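Local coordinates for molybdate-binding protein MolA (Haemophilus influenzae, PDB 3PSH) that captures molybdate or tungstate in the periplasm and serves the MolBC ABC transporter in low-affinity molybdate import, while binding neither sulfate nor phosphate, at residues D158-A163 / N312-K317; G289-A294 / Q303-D308; Y274-A277 / P281-E284; T5-R10 / I144-E149. All coordinates share one frame; numbering follows the deposited sequence.

Contact 1: D158-A163 / N312-K317; sequences DELVKA and NDYYQK
Tyr-314 reaches across to two neighbours on helix 154-165, Leu-160 near its hydroxyl and Ala-163 beside its ring. Leu-160 brings CD1 to 3.4 Å from Tyr-314 OH, while the methyl CB of Ala-163 stands 4.1 Å from Tyr-314 CE1; both approach the ring obliquely. The phenol gets there because its CG lies anti to the backbone N (chi1 -173°), which sends the ring out from helix 307-319 and across the gap. A second link closes the outer side of the interface: Lys-317 NZ and Glu-159 OE1 form a salt bridge at 3.2 Å, whose hydrogen bond is weak. The two chains cross at about a right angle, the lysine bent at chi2 (86°) and the glutamate extended beyond CG.

The segments 158-163 and 312-317 run nearly antiparallel (162°), their local axes 12.2 Å apart at closest. That wide spacing is spanned mainly from one side, by Tyr-314 and Lys-317, with Glu-159 reaching back; the ring lies inside and the ion pair toward solvent. Further in, the Tyr-314 hydroxyl is hydrogen-bonded to Gln-34 OE1, which fixes the buried polar end of the ring, and both Tyr-314 and Leu-160 rest on Pro-283 at the start of helix 283-297. Phe-318 fills in beside Leu-160, Ala-163 and Tyr-314.

Helix 154-165 belongs to the chain that passes from one four-stranded parallel sheet to the other. The arrangement, a C-terminal helix laid against this helical interlobe connection, fits the two-lobed solute-binding protein family 8 fold.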
loop_
_atom_site.group_PDB
_atom_site.type_symbol
_atom_site.label_atom_id
_atom_site.label_comp_id
_atom_site.label_asym_id
_atom_site.label_seq_id
_atom_site.Cartn_x
_atom_site.Cartn_y
_atom_site.Cartn_z
ATOM N N ASP A 158 -11.379 -11.966 -7.288
ATOM C CA ASP A 158 -11.750 -11.418 -8.579
ATOM C C ASP A 158 -12.600 -10.167 -8.396
ATOM O O ASP A 158 -12.419 -9.246 -9.163
ATOM C CB ASP A 158 -12.452 -12.445 -9.445
ATOM C CG ASP A 158 -11.508 -13.563 -9.889
ATOM O OD1 ASP A 158 -10.305 -13.359 -9.938
ATOM O OD2 ASP A 158 -12.013 -14.677 -10.249
ATOM N N GLU A 159 -13.491 -10.150 -7.388
ATOM C CA GLU A 159 -14.330 -9.004 -7.130
ATOM C C GLU A 159 -13.486 -7.819 -6.616
ATOM O O GLU A 159 -13.791 -6.607 -6.881
ATOM C CB GLU A 159 -15.341 -9.389 -6.023
ATOM C CG GLU A 159 -16.316 -10.435 -6.576
ATOM C CD GLU A 159 -17.132 -11.171 -5.538
ATOM O OE1 GLU A 159 -16.807 -11.088 -4.299
ATOM O OE2 GLU A 159 -18.047 -11.912 -6.017
ATOM N N LEU A 160 -12.459 -8.166 -5.841
ATOM C CA LEU A 160 -11.545 -7.150 -5.256
ATOM C C LEU A 160 -10.696 -6.490 -6.352
ATOM O O LEU A 160 -10.568 -5.203 -6.415
ATOM C CB LEU A 160 -10.610 -7.845 -4.222
ATOM C CG LEU A 160 -9.767 -6.757 -3.475
ATOM C CD1 LEU A 160 -10.518 -5.729 -2.661
ATOM C CD2 LEU A 160 -8.925 -7.571 -2.448
ATOM N N VAL A 161 -10.216 -7.293 -7.317
ATOM C CA VAL A 161 -9.498 -6.748 -8.460
ATOM C C VAL A 161 -10.420 -5.819 -9.281
ATOM O O VAL A 161 -10.023 -4.704 -9.653
ATOM C CB VAL A 161 -8.942 -7.882 -9.363
ATOM C CG1 VAL A 161 -8.418 -7.307 -10.734
ATOM C CG2 VAL A 161 -7.781 -8.666 -8.578
ATOM N N LYS A 162 -11.612 -6.291 -9.564
ATOM C CA LYS A 162 -12.578 -5.492 -10.375
ATOM C C LYS A 162 -12.902 -4.161 -9.608
ATOM O O LYS A 162 -12.850 -3.068 -10.236
ATOM C CB LYS A 162 -13.880 -6.330 -10.753
ATOM C CG LYS A 162 -14.755 -5.529 -11.768
ATOM C CD LYS A 162 -16.246 -5.910 -11.913
ATOM C CE LYS A 162 -17.029 -4.680 -12.522
ATOM N NZ LYS A 162 -16.910 -3.338 -11.733
ATOM N N ALA A 163 -13.163 -4.241 -8.283
ATOM C CA ALA A 163 -13.390 -3.019 -7.496
ATOM C C ALA A 163 -12.170 -2.085 -7.544
ATOM O O ALA A 163 -12.339 -0.823 -7.678
ATOM C CB ALA A 163 -13.776 -3.300 -6.096
ATOM N N ASN A 312 -18.637 3.723 1.464
ATOM C CA ASN A 312 -19.514 2.825 2.237
ATOM C C ASN A 312 -19.731 1.454 1.578
ATOM O O ASN A 312 -19.559 0.406 2.272
ATOM C CB ASN A 312 -20.882 3.412 2.493
ATOM C CG ASN A 312 -21.713 2.497 3.412
ATOM O OD1 ASN A 312 -21.311 2.268 4.574
ATOM N ND2 ASN A 312 -22.824 1.926 2.891
ATOM N N ASP A 313 -20.061 1.451 0.278
ATOM C CA ASP A 313 -20.344 0.221 -0.451
ATOM C C ASP A 313 -19.072 -0.726 -0.409
ATOM O O ASP A 313 -19.160 -1.941 -0.229
ATOM C CB ASP A 313 -20.685 0.508 -1.933
ATOM C CG ASP A 313 -22.054 1.172 -2.103
ATOM O OD1 ASP A 313 -22.835 1.086 -1.132
ATOM O OD2 ASP A 313 -22.224 1.830 -3.184
ATOM N N TYR A 314 -17.907 -0.081 -0.582
ATOM C CA TYR A 314 -16.629 -0.758 -0.604
ATOM C C TYR A 314 -16.318 -1.337 0.801
ATOM O O TYR A 314 -15.903 -2.547 0.897
ATOM C CB TYR A 314 -15.496 0.223 -1.038
ATOM C CG TYR A 314 -14.084 -0.465 -1.265
ATOM C CD1 TYR A 314 -13.632 -0.673 -2.525
ATOM C CD2 TYR A 314 -13.381 -0.956 -0.190
ATOM C CE1 TYR A 314 -12.352 -1.349 -2.758
ATOM C CE2 TYR A 314 -12.133 -1.526 -0.337
ATOM C CZ TYR A 314 -11.618 -1.782 -1.654
ATOM O OH TYR A 314 -10.397 -2.453 -1.866
ATOM N N TYR A 315 -16.486 -0.528 1.833
ATOM C CA TYR A 315 -16.191 -0.965 3.207
ATOM C C TYR A 315 -17.169 -2.082 3.586
ATOM O O TYR A 315 -16.722 -3.071 4.146
ATOM C CB TYR A 315 -16.184 0.161 4.229
ATOM C CG TYR A 315 -14.833 0.781 4.403
ATOM C CD1 TYR A 315 -14.155 1.429 3.350
ATOM C CD2 TYR A 315 -14.167 0.727 5.646
ATOM C CE1 TYR A 315 -12.844 2.014 3.602
ATOM C CE2 TYR A 315 -12.926 1.351 5.912
ATOM C CZ TYR A 315 -12.237 1.990 4.824
ATOM O OH TYR A 315 -10.988 2.509 5.128
ATOM N N GLN A 316 -18.430 -1.992 3.186
ATOM C CA GLN A 316 -19.376 -3.023 3.668
ATOM C C GLN A 316 -19.026 -4.353 2.967
ATOM O O GLN A 316 -19.101 -5.424 3.627
ATOM C CB GLN A 316 -20.821 -2.582 3.329
ATOM C CG GLN A 316 -21.243 -1.327 4.133
ATOM C CD GLN A 316 -21.567 -1.615 5.591
ATOM O OE1 GLN A 316 -21.609 -2.754 6.023
ATOM N NE2 GLN A 316 -21.711 -0.531 6.394
ATOM N N LYS A 317 -18.554 -4.261 1.696
ATOM C CA LYS A 317 -18.198 -5.453 0.907
ATOM C C LYS A 317 -16.898 -6.140 1.353
ATOM O O LYS A 317 -16.907 -7.360 1.707
ATOM C CB LYS A 317 -18.191 -5.189 -0.602
ATOM C CG LYS A 317 -17.582 -6.310 -1.394
ATOM C CD LYS A 317 -18.605 -7.405 -1.714
ATOM C CE LYS A 317 -17.906 -8.561 -2.457
ATOM N NZ LYS A 317 -18.957 -9.747 -2.385
#

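Contact 2: G289-A294 / Q303-D308; sequences GEVWLA and QDVDLD
Trp-292 on helix 283-297 and Leu-307 at the first turn of helix 307-319 bring their CA atoms to 7.2 Å, with the approach to the second helix, from Val-305 onward, running beside the first. Leu-307 uses both of its methyls. CD2 presses against the base of the tryptophan, 3.6 Å from Trp-292 CA and 3.7 Å from Trp-292 CB, and also meets the indole at its edge, near the ring plane. CD1 goes to the other neighbour, 4.0 Å from Val-291 CG1, the leucine and valine side chains sliding past each other in opposite directions. That same valine methyl, held anti to the backbone N (chi1 178°), also takes Val-305 CG1 at 3.8 Å. Val-291 CG1 is therefore shared by both hydrophobic residues of the incoming segment, and no hydrogen bond crosses between the two segments.

Between Val-305 and Leu-307 the chain makes an inverse gamma turn centred on Asp-306, which is also the N-cap: its OD1 accepts from Lys-309 N. Lys-295 NZ, one turn of helix beyond Val-291, bonds to Val-305 O, just ahead of the turn's centre. Leu-170 covers Val-305, while Pro-272 and Tyr-274 lie against the indole.

Lying away from the molybdate site, these are two successive helices joined by a short connection, the capped start of the second set back against the first mainly by apolar contact, with the Lys-295 bond beside it.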
loop_
_atom_site.group_PDB
_atom_site.type_symbol
_atom_site.label_atom_id
_atom_site.label_comp_id
_atom_site.label_asym_id
_atom_site.label_seq_id
_atom_site.Cartn_x
_atom_site.Cartn_y
_atom_site.Cartn_z
ATOM N N GLY A 289 -9.097 5.990 -2.941
ATOM C CA GLY A 289 -8.118 6.976 -2.654
ATOM C C GLY A 289 -7.912 7.941 -3.832
ATOM O O GLY A 289 -7.786 9.136 -3.590
ATOM N N GLU A 290 -7.721 7.426 -5.046
ATOM C CA GLU A 290 -7.462 8.311 -6.185
ATOM C C GLU A 290 -8.673 9.214 -6.453
ATOM O O GLU A 290 -8.526 10.389 -6.789
ATOM C CB GLU A 290 -7.175 7.500 -7.437
ATOM C CG GLU A 290 -5.825 6.793 -7.272
ATOM C CD GLU A 290 -5.437 5.932 -8.498
ATOM O OE1 GLU A 290 -6.187 5.842 -9.499
ATOM O OE2 GLU A 290 -4.345 5.221 -8.382
ATOM N N VAL A 291 -9.863 8.703 -6.177
ATOM C CA VAL A 291 -11.114 9.520 -6.375
ATOM C C VAL A 291 -11.107 10.615 -5.258
ATOM O O VAL A 291 -11.337 11.816 -5.564
ATOM C CB VAL A 291 -12.416 8.674 -6.348
ATOM C CG1 VAL A 291 -13.649 9.585 -6.501
ATOM C CG2 VAL A 291 -12.381 7.577 -7.476
ATOM N N TRP A 292 -10.817 10.259 -3.979
ATOM C CA TRP A 292 -10.656 11.333 -2.979
ATOM C C TRP A 292 -9.687 12.434 -3.373
ATOM O O TRP A 292 -10.035 13.664 -3.246
ATOM C CB TRP A 292 -10.248 10.733 -1.632
ATOM C CG TRP A 292 -10.116 11.822 -0.555
ATOM C CD1 TRP A 292 -11.092 12.227 0.292
ATOM C CD2 TRP A 292 -8.925 12.493 -0.158
ATOM N NE1 TRP A 292 -10.624 13.191 1.153
ATOM C CE2 TRP A 292 -9.279 13.388 0.901
ATOM C CE3 TRP A 292 -7.576 12.497 -0.651
ATOM C CZ2 TRP A 292 -8.316 14.266 1.481
ATOM C CZ3 TRP A 292 -6.610 13.414 -0.077
ATOM C CH2 TRP A 292 -7.013 14.262 0.998
ATOM N N LEU A 293 -8.481 12.043 -3.864
ATOM C CA LEU A 293 -7.496 13.072 -4.123
ATOM C C LEU A 293 -7.983 13.906 -5.360
ATOM O O LEU A 293 -7.787 15.145 -5.405
ATOM C CB LEU A 293 -6.102 12.431 -4.395
ATOM C CG LEU A 293 -4.961 13.393 -4.673
ATOM C CD1 LEU A 293 -4.742 14.370 -3.498
ATOM C CD2 LEU A 293 -3.698 12.526 -4.909
ATOM N N ALA A 294 -8.584 13.218 -6.348
ATOM C CA ALA A 294 -9.056 13.929 -7.573
ATOM C C ALA A 294 -10.099 14.947 -7.120
ATOM O O ALA A 294 -10.059 16.091 -7.569
ATOM C CB ALA A 294 -9.649 12.975 -8.561
ATOM N N GLN A 303 -18.590 16.873 -8.827
ATOM C CA GLN A 303 -19.713 17.080 -7.899
ATOM C C GLN A 303 -20.782 16.051 -7.894
ATOM O O GLN A 303 -21.423 15.839 -6.862
ATOM C CB GLN A 303 -20.273 18.524 -8.182
ATOM C CG GLN A 303 -19.329 19.690 -7.774
ATOM C CD GLN A 303 -19.052 19.810 -6.297
ATOM O OE1 GLN A 303 -19.858 19.390 -5.442
ATOM N NE2 GLN A 303 -18.007 20.506 -5.975
ATOM N N ASP A 304 -20.896 15.344 -9.017
ATOM C CA ASP A 304 -21.792 14.220 -9.182
ATOM C C ASP A 304 -21.263 12.945 -8.558
ATOM O O ASP A 304 -21.977 11.941 -8.570
ATOM C CB ASP A 304 -22.094 13.789 -10.663
ATOM C CG ASP A 304 -20.816 13.546 -11.487
ATOM O OD1 ASP A 304 -19.894 14.411 -11.314
ATOM O OD2 ASP A 304 -20.762 12.656 -12.355
ATOM N N VAL A 305 -19.988 12.936 -8.178
ATOM C CA VAL A 305 -19.378 11.651 -7.685
ATOM C C VAL A 305 -19.583 11.579 -6.191
ATOM O O VAL A 305 -18.968 12.328 -5.435
ATOM C CB VAL A 305 -17.879 11.611 -8.040
ATOM C CG1 VAL A 305 -17.230 10.386 -7.440
ATOM C CG2 VAL A 305 -17.769 11.565 -9.592
ATOM N N ASP A 306 -20.473 10.676 -5.772
ATOM C CA ASP A 306 -20.865 10.531 -4.359
ATOM C C ASP A 306 -19.784 9.655 -3.667
ATOM O O ASP A 306 -19.881 8.420 -3.659
ATOM C CB ASP A 306 -22.229 9.868 -4.213
ATOM C CG ASP A 306 -22.666 9.734 -2.743
ATOM O OD1 ASP A 306 -21.861 9.948 -1.755
ATOM O OD2 ASP A 306 -23.886 9.482 -2.564
ATOM N N LEU A 307 -18.674 10.248 -3.308
ATOM C CA LEU A 307 -17.566 9.403 -2.737
ATOM C C LEU A 307 -17.989 8.724 -1.417
ATOM O O LEU A 307 -17.549 7.604 -1.093
ATOM C CB LEU A 307 -16.304 10.286 -2.540
ATOM C CG LEU A 307 -15.105 9.497 -1.972
ATOM C CD1 LEU A 307 -14.783 8.341 -2.855
ATOM C CD2 LEU A 307 -13.915 10.312 -1.881
ATOM N N ASP A 308 -18.815 9.385 -0.614
ATOM C CA ASP A 308 -19.224 8.780 0.680
ATOM C C ASP A 308 -19.854 7.428 0.420
ATOM O O ASP A 308 -19.648 6.434 1.200
ATOM C CB ASP A 308 -20.251 9.682 1.412
ATOM C CG ASP A 308 -19.611 10.890 2.025
ATOM O OD1 ASP A 308 -18.369 10.916 2.218
ATOM O OD2 ASP A 308 -20.348 11.881 2.237
#

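Contact 3: Y274-A277 / P281-E284; sequences YAKA and PMPE
The loop between strand 268-270 and helix 283-297 carries three molybdate-pocket residues, Trp-278, Gly-279 and Tyr-280, and a buried salt bridge between Lys-276 and Glu-284 ties its two flanks together. Such a loop, leading from the edge strand of a parallel sheet into a helix and placing ligand groups at the cleft, suits a periplasmic binding protein.

Glu-284 lies in the first turn of helix 283-297. Its CG takes the crowded position between backbone N and carbonyl carbon (chi1 68°), and the bend at chi2 turns the carboxylate across the loop. CG itself packs 3.4 Å from Tyr-274 O and 4.0 Å from Tyr-274 CB. On the carboxylate, OE2 also accepts from Asn-30 ND2 and OE1 from Gln-34 NE2, so both oxygens are engaged by helix 26-34, the helix that begins with the molybdate ligands His-26 and Gln-27. The ammonium group has a further partner in Glu-273 O. Together these bonds probably offset the cost of burying the pair.

Met-282, at the N-cap position, lays its CG 3.8 Å from Lys-276 CD as the two chains cross. Its bends at chi2 and chi3 lead the thioether end away from the lysine; the side chain rests on Gln-27, Asn-30 and Ile-31 and comes within about 6 Å of the bound molybdate. The ion pair itself is short, with Lys-276 NZ 2.6 Å from Glu-284 OE2 and approaching that oxygen's anti lone pair.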
loop_
_atom_site.group_PDB
_atom_site.type_symbol
_atom_site.label_atom_id
_atom_site.label_comp_id
_atom_site.label_asym_id
_atom_site.label_seq_id
_atom_site.Cartn_x
_atom_site.Cartn_y
_atom_site.Cartn_z
ATOM N N TYR A 274 -8.406 4.990 3.734
ATOM C CA TYR A 274 -8.423 4.218 2.495
ATOM C C TYR A 274 -7.474 4.726 1.435
ATOM O O TYR A 274 -7.177 4.041 0.452
ATOM C CB TYR A 274 -9.834 4.053 1.935
ATOM C CG TYR A 274 -10.505 5.382 1.795
ATOM C CD1 TYR A 274 -10.196 6.172 0.720
ATOM C CD2 TYR A 274 -11.435 5.818 2.733
ATOM C CE1 TYR A 274 -10.837 7.419 0.536
ATOM C CE2 TYR A 274 -12.085 7.046 2.560
ATOM C CZ TYR A 274 -11.731 7.847 1.485
ATOM O OH TYR A 274 -12.298 9.075 1.201
ATOM N N ALA A 275 -7.017 5.961 1.621
ATOM C CA ALA A 275 -6.361 6.718 0.473
ATOM C C ALA A 275 -4.907 6.572 0.637
ATOM O O ALA A 275 -4.179 7.573 0.913
ATOM C CB ALA A 275 -6.791 8.161 0.449
ATOM N N LYS A 276 -4.456 5.301 0.587
ATOM C CA LYS A 276 -3.042 4.962 0.875
ATOM C C LYS A 276 -2.059 5.350 -0.243
ATOM O O LYS A 276 -1.920 4.641 -1.257
ATOM C CB LYS A 276 -2.951 3.464 1.153
ATOM C CG LYS A 276 -3.922 3.109 2.240
ATOM C CD LYS A 276 -3.756 1.551 2.531
ATOM C CE LYS A 276 -4.301 1.179 3.962
ATOM N NZ LYS A 276 -5.783 1.274 3.940
ATOM N N ALA A 277 -1.416 6.499 -0.058
ATOM C CA ALA A 277 -0.371 6.809 -1.048
ATOM C C ALA A 277 0.943 6.196 -0.654
ATOM O O ALA A 277 1.938 6.862 -0.491
ATOM C CB ALA A 277 -0.230 8.314 -1.263
ATOM N N PRO A 281 0.762 -0.428 -4.147
ATOM C CA PRO A 281 -0.626 -0.146 -4.433
ATOM C C PRO A 281 -1.523 -1.066 -3.548
ATOM O O PRO A 281 -1.197 -2.261 -3.368
ATOM C CB PRO A 281 -0.744 -0.560 -5.872
ATOM C CG PRO A 281 0.242 -1.819 -6.063
ATOM C CD PRO A 281 1.406 -1.268 -5.231
ATOM N N MET A 282 -2.684 -0.545 -3.143
ATOM C CA MET A 282 -3.650 -1.314 -2.384
ATOM C C MET A 282 -4.969 -1.052 -3.044
ATOM O O MET A 282 -5.176 0.057 -3.578
ATOM C CB MET A 282 -3.722 -0.847 -0.898
ATOM C CG MET A 282 -2.442 -0.841 -0.071
ATOM S SD MET A 282 -2.122 -2.438 0.850
ATOM C CE MET A 282 -2.310 -3.671 -0.433
ATOM N N PRO A 283 -5.833 -2.081 -3.096
ATOM C CA PRO A 283 -7.007 -1.958 -3.933
ATOM C C PRO A 283 -7.861 -0.783 -3.535
ATOM O O PRO A 283 -8.440 -0.150 -4.440
ATOM C CB PRO A 283 -7.785 -3.275 -3.696
ATOM C CG PRO A 283 -7.109 -3.933 -2.378
ATOM C CD PRO A 283 -5.698 -3.398 -2.390
ATOM N N GLU A 284 -8.021 -0.529 -2.240
ATOM C CA GLU A 284 -8.835 0.652 -1.817
ATOM C C GLU A 284 -8.223 1.970 -2.156
ATOM O O GLU A 284 -8.953 2.974 -2.270
ATOM C CB GLU A 284 -9.182 0.610 -0.298
ATOM C CG GLU A 284 -7.988 0.786 0.668
ATOM C CD GLU A 284 -7.103 -0.423 0.940
ATOM O OE1 GLU A 284 -7.163 -1.408 0.163
ATOM O OE2 GLU A 284 -6.351 -0.364 1.946
#

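Contact 4: T5-R10 / I144-E149; sequences TDQLDR and IELIAE
Leu-146 pushes its CD2 methyl from helix 132-151 against the backbone of the loop at Asp-6, 3.7 Å from Asp-6 CA and 3.8 Å from Thr-5 O. The same methyl lies 4.3 Å from Gln-7 CG, so one branch of the leucine spans three successive loop residues. Its CG, anti to the backbone N (chi1 169°), is carried toward the loop; Ile-4, Val-110 and Ile-112 close in around the side chain.

The loop it meets is a tight beta-hairpin turn joining strands 2-5 and 11-14: a type I turn from Asp-6 to Asp-9, followed by a G1-type bulge in which Asp-9 adopts a left-handed helical conformation. Asp-6 organises it. Its OD1 accepts from Leu-8 N at 2.8 Å, an Asx turn, and from Arg-10 N at 3.0 Å, the two donors reaching it from opposite faces of the carboxylate plane. OD2 is held by Arg-10 NH1 at 2.9 Å, a salt bridge that lies in the guanidinium plane but comes in from above the carboxylate plane, and by Ala-111 N of strand 109-112. Gln-7 bonds through OE1 to Ser-113 N and Leu-114 N, and through NE2 to Gly-139 O and Gln-142 OE1.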
loop_
_atom_site.group_PDB
_atom_site.type_symbol
_atom_site.label_atom_id
_atom_site.label_comp_id
_atom_site.label_asym_id
_atom_site.label_seq_id
_atom_site.Cartn_x
_atom_site.Cartn_y
_atom_site.Cartn_z
ATOM N N THR A 5 3.467 -19.804 -8.526
ATOM C CA THR A 5 4.635 -18.960 -8.800
ATOM C C THR A 5 4.405 -17.645 -8.059
ATOM O O THR A 5 3.390 -16.977 -8.200
ATOM C CB THR A 5 4.862 -18.686 -10.278
ATOM O OG1 THR A 5 4.963 -19.964 -10.940
ATOM C CG2 THR A 5 6.110 -17.893 -10.536
ATOM N N ASP A 6 5.331 -17.375 -7.200
ATOM C CA ASP A 6 5.213 -16.116 -6.369
ATOM C C ASP A 6 5.852 -14.927 -7.145
ATOM O O ASP A 6 6.400 -15.072 -8.244
ATOM C CB ASP A 6 5.806 -16.336 -4.959
ATOM C CG ASP A 6 7.317 -16.201 -4.882
ATOM O OD1 ASP A 6 8.037 -15.874 -5.894
ATOM O OD2 ASP A 6 7.828 -16.390 -3.752
ATOM N N GLN A 7 5.812 -13.771 -6.482
ATOM C CA GLN A 7 6.225 -12.529 -7.145
ATOM C C GLN A 7 7.776 -12.283 -7.168
ATOM O O GLN A 7 8.314 -11.189 -7.580
ATOM C CB GLN A 7 5.361 -11.384 -6.610
ATOM C CG GLN A 7 3.914 -11.581 -7.026
ATOM C CD GLN A 7 3.089 -10.299 -6.833
ATOM O OE1 GLN A 7 2.989 -9.831 -5.735
ATOM N NE2 GLN A 7 2.327 -9.908 -7.828
ATOM N N LEU A 8 8.549 -13.274 -6.687
ATOM C CA LEU A 8 9.961 -13.316 -6.954
ATOM C C LEU A 8 10.208 -14.405 -8.052
ATOM O O LEU A 8 11.417 -14.863 -8.256
ATOM C CB LEU A 8 10.693 -13.577 -5.618
ATOM C CG LEU A 8 10.783 -12.498 -4.491
ATOM C CD1 LEU A 8 11.627 -12.979 -3.376
ATOM C CD2 LEU A 8 11.364 -11.271 -5.090
ATOM N N ASP A 9 9.117 -14.856 -8.705
ATOM C CA ASP A 9 9.200 -15.929 -9.778
ATOM C C ASP A 9 9.748 -17.280 -9.218
ATOM O O ASP A 9 10.330 -18.128 -9.943
ATOM C CB ASP A 9 10.051 -15.413 -10.942
ATOM C CG ASP A 9 9.369 -14.196 -11.721
ATOM O OD1 ASP A 9 8.161 -13.915 -11.574
ATOM O OD2 ASP A 9 10.154 -13.557 -12.471
ATOM N N ARG A 10 9.491 -17.452 -7.923
ATOM C CA ARG A 10 9.802 -18.722 -7.263
ATOM C C ARG A 10 8.651 -19.676 -7.399
ATOM O O ARG A 10 7.485 -19.319 -7.147
ATOM C CB ARG A 10 10.088 -18.481 -5.793
ATOM C CG ARG A 10 11.318 -17.589 -5.596
ATOM C CD ARG A 10 11.354 -17.049 -4.140
ATOM N NE ARG A 10 11.630 -18.138 -3.165
ATOM C CZ ARG A 10 10.719 -18.666 -2.329
ATOM N NH1 ARG A 10 9.444 -18.313 -2.369
ATOM N NH2 ARG A 10 11.149 -19.645 -1.503
ATOM N N ILE A 144 -3.114 -9.884 -5.788
ATOM C CA ILE A 144 -4.403 -10.217 -5.213
ATOM C C ILE A 144 -4.796 -11.654 -5.673
ATOM O O ILE A 144 -5.306 -12.454 -4.841
ATOM C CB ILE A 144 -5.523 -9.139 -5.581
ATOM C CG1 ILE A 144 -5.240 -7.796 -4.868
ATOM C CG2 ILE A 144 -6.908 -9.679 -5.097
ATOM C CD1 ILE A 144 -6.274 -6.718 -5.346
ATOM N N GLU A 145 -4.633 -11.857 -6.980
ATOM C CA GLU A 145 -4.989 -13.251 -7.480
ATOM C C GLU A 145 -4.258 -14.336 -6.765
ATOM O O GLU A 145 -4.862 -15.422 -6.428
ATOM C CB GLU A 145 -4.917 -13.369 -8.995
ATOM C CG GLU A 145 -5.921 -12.415 -9.690
ATOM C CD GLU A 145 -5.624 -12.245 -11.181
ATOM O OE1 GLU A 145 -4.518 -12.618 -11.612
ATOM O OE2 GLU A 145 -6.474 -11.669 -11.869
ATOM N N LEU A 146 -2.982 -14.092 -6.526
ATOM C CA LEU A 146 -2.085 -15.149 -5.847
ATOM C C LEU A 146 -2.515 -15.349 -4.392
ATOM O O LEU A 146 -2.664 -16.462 -3.954
ATOM C CB LEU A 146 -0.612 -14.761 -5.960
ATOM C CG LEU A 146 0.363 -15.596 -5.084
ATOM C CD1 LEU A 146 0.323 -17.108 -5.670
ATOM C CD2 LEU A 146 1.854 -15.004 -5.313
ATOM N N ILE A 147 -2.723 -14.250 -3.643
ATOM C CA ILE A 147 -3.096 -14.374 -2.221
ATOM C C ILE A 147 -4.476 -15.071 -2.183
ATOM O O ILE A 147 -4.704 -15.939 -1.329
ATOM C CB ILE A 147 -3.138 -12.959 -1.574
ATOM C CG1 ILE A 147 -1.743 -12.342 -1.695
ATOM C CG2 ILE A 147 -3.698 -13.039 -0.150
ATOM C CD1 ILE A 147 -1.620 -10.789 -1.458
ATOM N N ALA A 148 -5.381 -14.686 -3.058
ATOM C CA ALA A 148 -6.703 -15.305 -3.047
ATOM C C ALA A 148 -6.576 -16.800 -3.373
ATOM O O ALA A 148 -7.324 -17.625 -2.834
ATOM C CB ALA A 148 -7.693 -14.560 -3.933
ATOM N N GLU A 149 -5.669 -17.162 -4.258
ATOM C CA GLU A 149 -5.566 -18.633 -4.629
ATOM C C GLU A 149 -5.053 -19.339 -3.429
ATOM O O GLU A 149 -5.527 -20.391 -3.070
ATOM C CB GLU A 149 -4.555 -18.752 -5.780
ATOM C CG GLU A 149 -4.139 -20.248 -6.175
ATOM C CD GLU A 149 -3.147 -20.284 -7.336
ATOM O OE1 GLU A 149 -2.528 -19.252 -7.724
ATOM O OE2 GLU A 149 -2.892 -21.388 -7.847
#

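In the fold
Contact 3 lies deepest, about 6 Å from the chain centre, and buries an ion pair beside the ligand pocket; contact 1 also has a salt bridge, whose hydrogen bond is weak, at its exposed margin. Contacts 2 and 4 are buried yet peripheral: contact 2 joins apolar side chains, while contact 4 sets a leucine methyl against loop backbone, with no hydrogen bond across either. Helix 283-297 serves contacts 2 and 3, and helix 307-319 serves contacts 1 and 2. Contacts 1 and 3 meet where Tyr-314 packs on Pro-283. Ile-144 touches Val-161, Leu-160 and Pro-283, connecting contact 4 to both, whereas contacts 2 and 4 stay about 12 Å apart at their nearest atoms.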